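PDB 5KTC: FdhC from Acinetobacter nosocomialis, which probably transfers a 3-hydroxybutanoyl group from coenzyme A to the amino group of a dTDP-linked 3-amino-3,6-dideoxy-D-galactose, as a sugar N-acyltransferase of the GNAT superfamily. Local coordinates for residues A[13-18]-A[52-57]. Residues are numbered along the deposited sequence; the frame is centred on the assembly and turned at random.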
# COMPACT_ATOMS: atom_id res chain seq x y z
N LEU A 13 -1.35 9.39 -3.47
CA LEU A 13 -0.04 8.90 -3.02
C LEU A 13 1.03 9.71 -3.69
O LEU A 13 0.92 10.03 -4.84
CB LEU A 13 0.21 7.44 -3.43
CG LEU A 13 -0.73 6.29 -3.01
CD1 LEU A 13 -0.08 4.92 -2.97
CD2 LEU A 13 -1.57 6.49 -1.81
N ARG A 14 2.14 9.91 -2.99
CA ARG A 14 3.35 10.46 -3.60
C ARG A 14 4.59 9.87 -3.00
O ARG A 14 4.54 9.44 -1.82
CB ARG A 14 3.36 11.98 -3.55
CG ARG A 14 3.52 12.56 -2.15
CD ARG A 14 4.63 13.62 -2.08
NE ARG A 14 4.72 14.17 -0.75
CZ ARG A 14 5.43 13.70 0.26
NH1 ARG A 14 6.24 12.65 0.10
NH2 ARG A 14 5.36 14.31 1.46
N LEU A 15 5.68 9.84 -3.76
CA LEU A 15 6.90 9.18 -3.24
C LEU A 15 7.47 9.81 -1.98
O LEU A 15 7.49 11.05 -1.83
CB LEU A 15 7.97 9.17 -4.32
CG LEU A 15 7.63 8.28 -5.55
CD1 LEU A 15 8.60 8.43 -6.71
CD2 LEU A 15 7.56 6.83 -5.12
N VAL A 16 7.94 8.95 -1.07
CA VAL A 16 8.60 9.37 0.17
C VAL A 16 9.84 10.23 -0.09
O VAL A 16 10.60 9.95 -1.04
CB VAL A 16 8.94 8.14 1.04
CG1 VAL A 16 9.88 8.44 2.19
CG2 VAL A 16 7.62 7.59 1.57
N GLU A 17 10.01 11.27 0.71
CA GLU A 17 11.28 12.08 0.70
C GLU A 17 11.90 12.04 2.11
O GLU A 17 11.20 11.70 3.09
CB GLU A 17 11.00 13.54 0.30
CG GLU A 17 10.28 13.81 -1.03
CD GLU A 17 11.07 13.38 -2.26
OE1 GLU A 17 10.45 13.22 -3.32
OE2 GLU A 17 12.30 13.21 -2.18
N GLU A 18 13.19 12.41 2.23
CA GLU A 18 13.86 12.49 3.56
C GLU A 18 13.10 13.31 4.59
O GLU A 18 13.05 12.97 5.80
CB GLU A 18 15.31 13.02 3.45
CG GLU A 18 16.31 11.94 3.11
CD GLU A 18 17.75 12.47 3.11
OE1 GLU A 18 18.15 13.10 4.13
OE2 GLU A 18 18.44 12.25 2.10
N ARG A 52 17.16 7.73 2.91
CA ARG A 52 18.25 8.02 1.96
C ARG A 52 18.71 6.76 1.22
O ARG A 52 18.85 6.78 0.03
CB ARG A 52 19.40 8.75 2.70
CG ARG A 52 20.55 9.36 1.88
CD ARG A 52 21.61 9.98 2.84
NE ARG A 52 20.98 10.83 3.88
CZ ARG A 52 21.05 10.68 5.23
NH1 ARG A 52 21.79 9.74 5.82
NH2 ARG A 52 20.36 11.50 6.00
N ASN A 53 18.90 5.66 1.96
CA ASN A 53 19.18 4.33 1.42
C ASN A 53 18.05 3.83 0.55
O ASN A 53 18.26 3.29 -0.57
CB ASN A 53 19.44 3.34 2.58
CG ASN A 53 20.78 3.59 3.22
OD1 ASN A 53 20.90 3.82 4.44
ND2 ASN A 53 21.79 3.67 2.37
N TYR A 54 16.86 4.05 1.05
CA TYR A 54 15.65 3.72 0.29
C TYR A 54 15.69 4.46 -1.09
O TYR A 54 15.40 3.85 -2.09
CB TYR A 54 14.36 4.05 1.07
CG TYR A 54 13.25 4.32 0.03
CD1 TYR A 54 12.72 3.30 -0.75
CD2 TYR A 54 12.88 5.61 -0.25
CE1 TYR A 54 11.82 3.58 -1.79
CE2 TYR A 54 11.99 5.90 -1.27
CZ TYR A 54 11.44 4.88 -2.01
OH TYR A 54 10.52 5.22 -3.02
N LYS A 55 16.09 5.72 -1.09
CA LYS A 55 16.13 6.51 -2.32
C LYS A 55 17.08 5.98 -3.39
O LYS A 55 16.80 6.13 -4.60
CB LYS A 55 16.40 7.99 -2.05
CG LYS A 55 15.15 8.80 -1.67
CD LYS A 55 14.10 8.85 -2.78
CE LYS A 55 13.14 9.98 -2.60
NZ LYS A 55 11.86 9.73 -3.30
N ASN A 56 18.17 5.35 -2.96
CA ASN A 56 19.07 4.66 -3.88
C ASN A 56 18.40 3.49 -4.52
O ASN A 56 18.55 3.28 -5.72
CB ASN A 56 20.32 4.13 -3.18
CG ASN A 56 21.18 5.22 -2.58
OD1 ASN A 56 21.21 6.38 -3.04
ND2 ASN A 56 21.90 4.85 -1.52
N ARG A 57 17.66 2.72 -3.71
CA ARG A 57 16.89 1.59 -4.22
C ARG A 57 15.83 2.07 -5.21
O ARG A 57 15.65 1.48 -6.28
CB ARG A 57 16.30 0.79 -3.06
CG ARG A 57 17.33 0.16 -2.17
CD ARG A 57 16.84 -1.01 -1.33
NE ARG A 57 15.83 -0.62 -0.33
CZ ARG A 57 16.03 0.13 0.74
NH1 ARG A 57 17.24 0.64 1.03
NH2 ARG A 57 15.00 0.43 1.53
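E18 and R52 bring the two backbones closest, with their CA atoms 6.5 Å apart; E17 and K55 lie next to that pair. The contact belongs to the GNAT fold. It joins the end of the outermost strand 11-15, and the turn after it, to helix 44-59. K55 reaches across from the helix. Its NZ donates a hydrogen bond to V16 O at 2.6 Å. NZ lies nearly in line with the C=O bond of V16, at a C=O...N angle of 168°. E17 bends back toward the lysine and forms a long salt bridge, OE2 to K55 NZ at 3.7 Å. E58, one turn further along the helix, gives K55 a second carboxylate. Together they should favour the charged form of the lysine. Beside K55, V16 O lies at the edge of the Y54 ring, and V16 CB makes an apolar contact with Y54 CE2 at 4.4 Å. The side chains of L15 and Y54 cross at about a right angle, L15 CD2 lying 4.0 Å from Y54 OH. That hydroxyl has its main polar partner in Y65 N, on neighbouring strand 63-70. The side chain of V16 lies about 7 Å from the bound sugar nucleotide product. Where the backbones come closest, E18 and R52 form a salt bridge with two weak hydrogen bonds. Carboxylate and guanidinium planes are turned 74° apart: R52 NH2 meets E18 OE1 at 3.3 Å, and R52 NE meets E18 OE2 at 3.4 Å.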